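Local coordinates for VC0179-like protein (Escherichia coli, PDB 4XJ6) that probably joins GTP and ATP into cyclic GMP-AMP, as a bacterial nucleotidyltransferase homologous to cyclic GMP-AMP synthase, at residues S64-L69 against D84-I89; R75-E80 against V156-K161; V51-R56 against D99-Q104. All coordinates share one frame; numbering follows the deposited sequence.

Contact 1: residues S64-L69 against D84-I89; sequences SVRLKL and DLARLI
R66 and A86 mark the place where two helical segments, 64-69 and 84-89, come nearest, with R66 CA and A86 CA 5.1 Å apart. The segment axes approach to 8.8 Å and their N-to-C directions make an angle of 122°, so the segments run neither antiparallel nor square to each other. No hydrogen bond joins them; the contact is made by side chains and by bare helix backbone. A86 lies at its middle, and its size suits the place: its small methyl lets the two backbones come close, with A86 CB 3.9 Å from R66 CB. The aliphatic root of R66 serves as a hydrocarbon surface here, while its extended chain carries the guanidinium off to a salt bridge with E70. V65 and L69, one helical turn apart, both lean on A86. V65 CG1, anti to the backbone N (chi1 170°), is placed 3.5 Å from A86 O, a contact of a methyl with a carbonyl oxygen. L69 uses both of its branches. Its CD1 lies against the backbone of 84-89, 3.6 Å from A86 CA, and also touches L85 CG. CD2 meets I89 CD1 at 4.0 Å, the two side chains reaching toward each other tip to tip. Branched aliphatic residues suit these places because their methyls can lie directly on the backbone and methyl of A86. V51 of helix 24-57 packs on both V65 and L69, and V74 touches L69 and L85, which extends the apolar layer beyond the pair. A small residue at the crossing, bordered by larger aliphatic ones, is characteristic of close helix-helix packing; here it joins helices 62-69 and 79-90 within a helical bundle remote from the chain's centre.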
loop_
_atom_site.group_PDB
_atom_site.type_symbol
_atom_site.label_atom_id
_atom_site.label_comp_id
_atom_site.label_asym_id
_atom_site.label_seq_id
_atom_site.Cartn_x
_atom_site.Cartn_y
_atom_site.Cartn_z
ATOM N N SER A 64 21.209 32.181 -6.087
ATOM C CA SER A 64 20.924 31.883 -7.487
ATOM C C SER A 64 20.252 30.518 -7.625
ATOM O O SER A 64 19.409 30.316 -8.499
ATOM C CB SER A 64 22.205 31.932 -8.323
ATOM O OG SER A 64 22.672 33.265 -8.467
ATOM N N VAL A 65 20.625 29.591 -6.747
ATOM C CA VAL A 65 20.019 28.264 -6.716
ATOM C C VAL A 65 18.551 28.340 -6.302
ATOM O O VAL A 65 17.685 27.752 -6.951
ATOM C CB VAL A 65 20.766 27.319 -5.751
ATOM C CG1 VAL A 65 19.983 26.029 -5.545
ATOM C CG2 VAL A 65 22.160 27.023 -6.276
ATOM N N ARG A 66 18.281 29.070 -5.224
ATOM C CA ARG A 66 16.926 29.197 -4.698
ATOM C C ARG A 66 16.001 29.874 -5.704
ATOM O O ARG A 66 14.842 29.482 -5.857
ATOM C CB ARG A 66 16.929 29.985 -3.388
ATOM C CG ARG A 66 15.646 29.842 -2.580
ATOM C CD ARG A 66 15.628 30.783 -1.380
ATOM N NE ARG A 66 14.670 30.345 -0.367
ATOM C CZ ARG A 66 13.401 30.736 -0.307
ATOM N NH1 ARG A 66 12.919 31.582 -1.205
ATOM N NH2 ARG A 66 12.611 30.280 0.656
ATOM N N LEU A 67 16.522 30.890 -6.386
ATOM C CA LEU A 67 15.745 31.650 -7.356
ATOM C C LEU A 67 15.425 30.814 -8.592
ATOM O O LEU A 67 14.363 30.969 -9.194
ATOM C CB LEU A 67 16.492 32.924 -7.755
ATOM C CG LEU A 67 16.713 33.948 -6.639
ATOM C CD1 LEU A 67 17.558 35.112 -7.131
ATOM C CD2 LEU A 67 15.381 34.437 -6.090
ATOM N N LYS A 68 16.346 29.933 -8.968
ATOM C CA LYS A 68 16.106 29.000 -10.065
ATOM C C LYS A 68 15.035 27.983 -9.691
ATOM O O LYS A 68 14.151 27.671 -10.490
ATOM C CB LYS A 68 17.395 28.277 -10.455
ATOM C CG LYS A 68 18.311 29.079 -11.359
ATOM C CD LYS A 68 19.568 28.295 -11.699
ATOM C CE LYS A 68 20.452 29.058 -12.674
ATOM N NZ LYS A 68 19.828 29.170 -14.020
ATOM N N LEU A 69 15.126 27.467 -8.469
ATOM C CA LEU A 69 14.170 26.484 -7.971
ATOM C C LEU A 69 12.768 27.081 -7.859
ATOM O O LEU A 69 11.769 26.375 -8.002
ATOM C CB LEU A 69 14.622 25.936 -6.616
ATOM C CG LEU A 69 15.819 24.983 -6.629
ATOM C CD1 LEU A 69 16.147 24.519 -5.217
ATOM C CD2 LEU A 69 15.561 23.790 -7.550
ATOM N N ASP A 84 15.623 24.870 2.080
ATOM C CA ASP A 84 16.288 23.628 2.454
ATOM C C ASP A 84 16.749 22.859 1.221
ATOM O O ASP A 84 17.897 22.415 1.150
ATOM C CB ASP A 84 15.359 22.759 3.301
ATOM C CG ASP A 84 16.092 21.626 3.990
ATOM O OD1 ASP A 84 17.342 21.664 4.046
ATOM O OD2 ASP A 84 15.416 20.704 4.491
ATOM N N LEU A 85 15.849 22.711 0.251
ATOM C CA LEU A 85 16.168 22.023 -0.996
ATOM C C LEU A 85 17.247 22.772 -1.766
ATOM O O LEU A 85 18.087 22.163 -2.427
ATOM C CB LEU A 85 14.915 21.866 -1.861
ATOM C CG LEU A 85 15.105 21.046 -3.139
ATOM C CD1 LEU A 85 15.652 19.660 -2.813
ATOM C CD2 LEU A 85 13.800 20.950 -3.917
ATOM N N ALA A 86 17.212 24.098 -1.671
ATOM C CA ALA A 86 18.230 24.940 -2.289
ATOM C C ALA A 86 19.598 24.624 -1.704
ATOM O O ALA A 86 20.572 24.458 -2.435
ATOM C CB ALA A 86 17.895 26.414 -2.100
ATOM N N ARG A 87 19.656 24.531 -0.379
ATOM C CA ARG A 87 20.895 24.204 0.314
ATOM C C ARG A 87 21.402 22.817 -0.064
ATOM O O ARG A 87 22.572 22.652 -0.406
ATOM C CB ARG A 87 20.704 24.292 1.826
ATOM C CG ARG A 87 20.525 25.707 2.344
ATOM C CD ARG A 87 20.634 25.760 3.856
ATOM N NE ARG A 87 19.567 25.011 4.513
ATOM C CZ ARG A 87 18.394 25.533 4.855
ATOM N NH1 ARG A 87 18.135 26.807 4.593
ATOM N NH2 ARG A 87 17.477 24.786 5.455
ATOM N N LEU A 88 20.513 21.829 0.001
ATOM C CA LEU A 88 20.860 20.443 -0.301
ATOM C C LEU A 88 21.440 20.275 -1.702
ATOM O O LEU A 88 22.440 19.584 -1.885
ATOM C CB LEU A 88 19.632 19.545 -0.146
ATOM C CG LEU A 88 19.103 19.378 1.276
ATOM C CD1 LEU A 88 17.757 18.674 1.267
ATOM C CD2 LEU A 88 20.109 18.614 2.122
ATOM N N ILE A 89 20.804 20.898 -2.688
ATOM C CA ILE A 89 21.283 20.841 -4.065
ATOM C C ILE A 89 22.596 21.609 -4.193
ATOM O O ILE A 89 23.491 21.221 -4.946
ATOM C CB ILE A 89 20.234 21.407 -5.048
ATOM C CG1 ILE A 89 19.014 20.488 -5.108
ATOM C CG2 ILE A 89 20.815 21.584 -6.446
ATOM C CD1 ILE A 89 17.921 21.001 -6.017
#

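Contact 2: residues R75-E80 against V156-K161; sequences RYLSPE and VDTSLK
L77 and T158 make the closest contact between the turn-containing segment 75-80 and the helical segment 156-161, their side chains crossing at about a right angle. L77 CG is anti to its carbonyl carbon (chi1 -61°), and the fork beyond it straddles the threonine hydroxyl: CD1 lies 3.3 Å from T158 OG1 and CD2 3.6 Å from the same oxygen. These are contacts of methyl groups with oxygen, not hydrogen bonds; the hydroxyl is engaged by L154 O in the preceding turn of its own helix. Threonine suits this buried spot because the backbone of its helix satisfies its polar atom. The second branch of L77 also packs on the aliphatic parts of polar residues. CD2 is 4.1 Å from D157 CB and 3.9 Å from K161 CD, while the D157 carboxylate turns to a salt bridge with R246. K161 thus contributes its methylene chain, which bends at its last two torsions; its NZ makes a long, weak ion pair with E81. Backbone contacts complete the junction. Y76 CB lies 4.0 Å from K161 O, and the tyrosine ring continues along helix 149-166 to S162, A165 and E166. At the ring's far end R75 NH1 gives Y76 OH a weak hydrogen bond of 2.8 Å, with an N-H...O angle of 145°. S78, which follows L77, is at the N-cap position of helix 79-90, so L77 packs just before that helix starts. No hydrogen bond or salt bridge crosses between the segments. The chemistry therefore implies attachment by close fit: a leucine set against the T158 hydroxyl and the carbons of D157 and K161, with hydroxyl and carboxylate satisfied by L154 O and R246, ties the approach to helix 79-90 onto the nucleotidyltransferase domain.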
loop_
_atom_site.group_PDB
_atom_site.type_symbol
_atom_site.label_atom_id
_atom_site.label_comp_id
_atom_site.label_asym_id
_atom_site.label_seq_id
_atom_site.Cartn_x
_atom_site.Cartn_y
_atom_site.Cartn_z
ATOM N N ARG A 75 8.420 25.758 -6.336
ATOM C CA ARG A 75 7.552 26.874 -5.954
ATOM C C ARG A 75 6.532 26.514 -4.875
ATOM O O ARG A 75 6.227 27.326 -4.003
ATOM C CB ARG A 75 6.795 27.398 -7.182
ATOM C CG ARG A 75 7.550 28.402 -8.031
ATOM C CD ARG A 75 6.747 28.806 -9.267
ATOM N NE ARG A 75 6.619 27.709 -10.224
ATOM C CZ ARG A 75 5.466 27.157 -10.585
ATOM N NH1 ARG A 75 4.327 27.604 -10.074
ATOM N NH2 ARG A 75 5.451 26.162 -11.462
ATOM N N TYR A 76 6.011 25.291 -4.944
ATOM C CA TYR A 76 4.849 24.894 -4.152
ATOM C C TYR A 76 5.202 24.346 -2.768
ATOM O O TYR A 76 4.311 24.064 -1.963
ATOM C CB TYR A 76 4.026 23.865 -4.934
ATOM C CG TYR A 76 3.508 24.409 -6.247
ATOM C CD1 TYR A 76 2.534 25.400 -6.269
ATOM C CD2 TYR A 76 4.000 23.947 -7.461
ATOM C CE1 TYR A 76 2.056 25.909 -7.461
ATOM C CE2 TYR A 76 3.529 24.452 -8.663
ATOM C CZ TYR A 76 2.559 25.430 -8.656
ATOM O OH TYR A 76 2.092 25.931 -9.848
ATOM N N LEU A 77 6.493 24.194 -2.491
ATOM C CA LEU A 77 6.934 23.885 -1.137
ATOM C C LEU A 77 6.822 25.143 -0.280
ATOM O O LEU A 77 6.747 26.252 -0.808
ATOM C CB LEU A 77 8.373 23.363 -1.130
ATOM C CG LEU A 77 8.723 22.077 -1.880
ATOM C CD1 LEU A 77 10.224 21.845 -1.832
ATOM C CD2 LEU A 77 7.986 20.889 -1.293
ATOM N N SER A 78 6.808 24.974 1.038
ATOM C CA SER A 78 6.842 26.114 1.949
ATOM C C SER A 78 8.205 26.802 1.822
ATOM O O SER A 78 9.145 26.197 1.308
ATOM C CB SER A 78 6.578 25.664 3.388
ATOM O OG SER A 78 7.580 24.770 3.835
ATOM N N PRO A 79 8.316 28.069 2.266
ATOM C CA PRO A 79 9.591 28.796 2.164
ATOM C C PRO A 79 10.798 28.069 2.765
ATOM O O PRO A 79 11.862 28.054 2.141
ATOM C CB PRO A 79 9.311 30.086 2.936
ATOM C CG PRO A 79 7.852 30.320 2.734
ATOM C CD PRO A 79 7.225 28.947 2.735
ATOM N N GLU A 80 10.646 27.486 3.950
ATOM C CA GLU A 80 11.752 26.770 4.578
ATOM C C GLU A 80 12.168 25.574 3.731
ATOM O O GLU A 80 13.356 25.279 3.601
ATOM C CB GLU A 80 11.368 26.315 5.987
ATOM C CG GLU A 80 12.551 25.943 6.873
ATOM C CD GLU A 80 13.159 24.598 6.523
ATOM O OE1 GLU A 80 12.394 23.628 6.336
ATOM O OE2 GLU A 80 14.402 24.518 6.424
ATOM N N VAL A 156 9.851 14.389 -3.819
ATOM C CA VAL A 156 8.572 13.696 -3.842
ATOM C C VAL A 156 7.477 14.642 -3.371
ATOM O O VAL A 156 6.409 14.729 -3.983
ATOM C CB VAL A 156 8.592 12.434 -2.961
ATOM C CG1 VAL A 156 7.189 11.886 -2.787
ATOM C CG2 VAL A 156 9.511 11.382 -3.561
ATOM N N ASP A 157 7.757 15.354 -2.283
ATOM C CA ASP A 157 6.824 16.334 -1.742
ATOM C C ASP A 157 6.520 17.412 -2.773
ATOM O O ASP A 157 5.373 17.819 -2.936
ATOM C CB ASP A 157 7.382 16.967 -0.468
ATOM C CG ASP A 157 7.368 16.018 0.711
ATOM O OD1 ASP A 157 6.825 14.904 0.570
ATOM O OD2 ASP A 157 7.889 16.395 1.782
ATOM N N THR A 158 7.557 17.860 -3.473
ATOM C CA THR A 158 7.404 18.848 -4.535
ATOM C C THR A 158 6.407 18.384 -5.590
ATOM O O THR A 158 5.532 19.142 -6.008
ATOM C CB THR A 158 8.751 19.152 -5.216
ATOM O OG1 THR A 158 9.637 19.766 -4.274
ATOM C CG2 THR A 158 8.557 20.092 -6.389
ATOM N N SER A 159 6.540 17.129 -6.007
ATOM C CA SER A 159 5.664 16.559 -7.023
ATOM C C SER A 159 4.202 16.540 -6.586
ATOM O O SER A 159 3.324 17.002 -7.315
ATOM C CB SER A 159 6.116 15.144 -7.372
ATOM O OG SER A 159 5.272 14.573 -8.349
ATOM N N LEU A 160 3.946 16.007 -5.398
ATOM C CA LEU A 160 2.581 15.837 -4.914
ATOM C C LEU A 160 1.940 17.163 -4.504
ATOM O O LEU A 160 0.744 17.366 -4.708
ATOM C CB LEU A 160 2.560 14.854 -3.744
ATOM C CG LEU A 160 3.164 13.483 -4.056
ATOM C CD1 LEU A 160 3.086 12.568 -2.843
ATOM C CD2 LEU A 160 2.487 12.846 -5.269
ATOM N N LYS A 161 2.736 18.062 -3.932
ATOM C CA LYS A 161 2.234 19.374 -3.535
ATOM C C LYS A 161 1.951 20.250 -4.750
ATOM O O LYS A 161 1.085 21.127 -4.704
ATOM C CB LYS A 161 3.222 20.072 -2.604
ATOM C CG LYS A 161 3.205 19.540 -1.180
ATOM C CD LYS A 161 4.274 20.200 -0.324
ATOM C CE LYS A 161 3.685 20.718 0.977
ATOM N NZ LYS A 161 4.551 20.416 2.150
#

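Contact 3: residues V51-R56 against D99-Q104; sequences VAIDVR and DFIKFQ
I101 meets A52, I53 and R56 with a single branched side chain and has more surface buried here than any other residue of the two segments. I53 CA and I101 CA, the nearest pair of the backbones, are 6.7 Å apart. I101 CG2, anti to the backbone N, is 3.6 Å from I53 CG1, and the two isoleucines cross obliquely. CG1, the other branch, leads on to CD1, which passes 4.0 Å from A52 O and ends 3.8 Å from R56 NH1. An isoleucine suits the place because its two branches reach different residues on one face of helix 24-57. A52 is the second contributor, and its small side chain admits an aromatic ring: A52 CB lies 3.7 Å from F100 CD2, at the edge of the ring and in its plane. F100 itself continues along helix 24-57 to F45, A48 and R49. I53, the third, brings CG1 and CD1 against I101 CG2 at the partly exposed side of the contact. Beside these carbons R56, its chain bent at chi2 and chi3, sets its guanidinium, held by salt bridges to D94 and D98. A52 O accepts a hydrogen bond from R97, a residue of helix 94-102 that also reaches I89 O. The contact between the segments is thus mainly apolar, with no hydrogen bond across it, while the polar links between the two helices lie one or two turns earlier on helix 94-102, where acidic D94 and D98 and basic R97 meet R56 and the carbonyl of A52.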
loop_
_atom_site.group_PDB
_atom_site.type_symbol
_atom_site.label_atom_id
_atom_site.label_comp_id
_atom_site.label_asym_id
_atom_site.label_seq_id
_atom_site.Cartn_x
_atom_site.Cartn_y
_atom_site.Cartn_z
ATOM N N VAL A 51 19.257 22.183 -12.275
ATOM C CA VAL A 51 19.819 23.139 -11.331
ATOM C C VAL A 51 21.066 22.541 -10.686
ATOM O O VAL A 51 22.057 23.239 -10.473
ATOM C CB VAL A 51 18.791 23.543 -10.250
ATOM C CG1 VAL A 51 19.423 24.473 -9.228
ATOM C CG2 VAL A 51 17.572 24.202 -10.897
ATOM N N ALA A 52 21.015 21.242 -10.403
ATOM C CA ALA A 52 22.161 20.518 -9.864
ATOM C C ALA A 52 23.343 20.589 -10.826
ATOM O O ALA A 52 24.494 20.679 -10.404
ATOM C CB ALA A 52 21.789 19.070 -9.579
ATOM N N ILE A 53 23.047 20.547 -12.121
ATOM C CA ILE A 53 24.074 20.711 -13.143
ATOM C C ILE A 53 24.648 22.120 -13.090
ATOM O O ILE A 53 25.859 22.305 -12.985
ATOM C CB ILE A 53 23.522 20.442 -14.561
ATOM C CG1 ILE A 53 23.113 18.978 -14.708
ATOM C CG2 ILE A 53 24.558 20.796 -15.613
ATOM C CD1 ILE A 53 22.431 18.656 -16.025
ATOM N N ASP A 54 23.759 23.108 -13.145
ATOM C CA ASP A 54 24.145 24.515 -13.194
ATOM C C ASP A 54 24.967 24.957 -11.985
ATOM O O ASP A 54 25.779 25.878 -12.093
ATOM C CB ASP A 54 22.900 25.395 -13.316
ATOM C CG ASP A 54 22.108 25.117 -14.582
ATOM O OD1 ASP A 54 22.682 24.547 -15.534
ATOM O OD2 ASP A 54 20.911 25.475 -14.625
ATOM N N VAL A 55 24.749 24.307 -10.841
ATOM C CA VAL A 55 25.472 24.629 -9.613
ATOM C C VAL A 55 26.981 24.542 -9.809
ATOM O O VAL A 55 27.696 25.519 -9.600
ATOM C CB VAL A 55 25.060 23.695 -8.450
ATOM C CG1 VAL A 55 26.096 23.730 -7.332
ATOM C CG2 VAL A 55 23.697 24.084 -7.913
ATOM N N ARG A 56 27.460 23.372 -10.221
ATOM C CA ARG A 56 28.890 23.172 -10.406
ATOM C C ARG A 56 29.340 23.708 -11.759
ATOM O O ARG A 56 30.502 24.067 -11.939
ATOM C CB ARG A 56 29.254 21.690 -10.277
ATOM C CG ARG A 56 28.647 20.796 -11.348
ATOM C CD ARG A 56 29.613 19.690 -11.736
ATOM N NE ARG A 56 30.049 18.924 -10.575
ATOM C CZ ARG A 56 29.667 17.679 -10.315
ATOM N NH1 ARG A 56 28.844 17.050 -11.142
ATOM N NH2 ARG A 56 30.113 17.061 -9.232
ATOM N N ASP A 99 25.812 11.082 -9.480
ATOM C CA ASP A 99 24.736 10.102 -9.531
ATOM C C ASP A 99 23.399 10.767 -9.839
ATOM O O ASP A 99 22.643 10.297 -10.692
ATOM C CB ASP A 99 24.642 9.340 -8.208
ATOM C CG ASP A 99 25.792 8.373 -8.007
ATOM O OD1 ASP A 99 26.375 7.919 -9.012
ATOM O OD2 ASP A 99 26.107 8.059 -6.839
ATOM N N PHE A 100 23.123 11.860 -9.134
ATOM C CA PHE A 100 21.860 12.572 -9.266
ATOM C C PHE A 100 21.645 13.058 -10.694
ATOM O O PHE A 100 20.559 12.925 -11.244
ATOM C CB PHE A 100 21.812 13.746 -8.285
ATOM C CG PHE A 100 20.488 14.458 -8.252
ATOM C CD1 PHE A 100 19.347 13.803 -7.823
ATOM C CD2 PHE A 100 20.389 15.783 -8.636
ATOM C CE1 PHE A 100 18.129 14.452 -7.789
ATOM C CE2 PHE A 100 19.176 16.440 -8.603
ATOM C CZ PHE A 100 18.044 15.775 -8.179
ATOM N N ILE A 101 22.700 13.602 -11.289
ATOM C CA ILE A 101 22.646 14.147 -12.641
ATOM C C ILE A 101 22.550 13.047 -13.701
ATOM O O ILE A 101 21.885 13.210 -14.727
ATOM C CB ILE A 101 23.888 15.030 -12.921
ATOM C CG1 ILE A 101 23.882 16.251 -12.003
ATOM C CG2 ILE A 101 23.952 15.460 -14.380
ATOM C CD1 ILE A 101 25.162 17.047 -12.062
ATOM N N LYS A 102 23.193 11.915 -13.436
ATOM C CA LYS A 102 23.307 10.847 -14.428
ATOM C C LYS A 102 22.040 10.003 -14.592
ATOM O O LYS A 102 21.682 9.630 -15.708
ATOM C CB LYS A 102 24.487 9.935 -14.075
ATOM C CG LYS A 102 24.676 8.759 -15.023
ATOM C CD LYS A 102 25.930 7.966 -14.690
ATOM C CE LYS A 102 26.025 6.714 -15.547
ATOM N NZ LYS A 102 26.022 7.031 -17.002
ATOM N N PHE A 103 21.365 9.701 -13.488
ATOM C CA PHE A 103 20.255 8.752 -13.524
ATOM C C PHE A 103 18.889 9.402 -13.354
ATOM O O PHE A 103 18.733 10.363 -12.606
ATOM C CB PHE A 103 20.448 7.682 -12.448
ATOM C CG PHE A 103 21.727 6.914 -12.589
ATOM C CD1 PHE A 103 21.821 5.856 -13.478
ATOM C CD2 PHE A 103 22.838 7.254 -11.839
ATOM C CE1 PHE A 103 23.000 5.148 -13.612
ATOM C CE2 PHE A 103 24.018 6.551 -11.966
ATOM C CZ PHE A 103 24.101 5.498 -12.854
ATOM N N GLN A 104 17.903 8.865 -14.067
ATOM C CA GLN A 104 16.512 9.268 -13.901
ATOM C C GLN A 104 15.836 8.393 -12.850
ATOM O O GLN A 104 16.233 7.245 -12.653
ATOM C CB GLN A 104 15.750 9.173 -15.227
ATOM C CG GLN A 104 15.982 10.333 -16.178
ATOM C CD GLN A 104 14.757 10.639 -17.020
ATOM O OE1 GLN A 104 13.892 11.419 -16.619
ATOM N NE2 GLN A 104 14.675 10.023 -18.193
#

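Overall arrangement
From the N terminus, the chain runs along helix 24-57, turns back through helix 62-69 and, after the link bearing R75-L77, enters helix 79-90 and then helix 94-102. Contact 3 closes the loop from 51-56 to 99-104, and contact 1, between 64-69 and 84-89, is nested inside it. Contact 2 crosses both, carrying 75-80 out to helix 149-166 in the nucleotidyltransferase domain. Contacts 1 and 3 share an apolar layer in which V65 packs on V55 and I89 on A52. R87 forms a salt bridge with E80, connecting contacts 1 and 2. Contacts 2 and 3 do not touch, whereas contact 1 touches both and joins their surroundings.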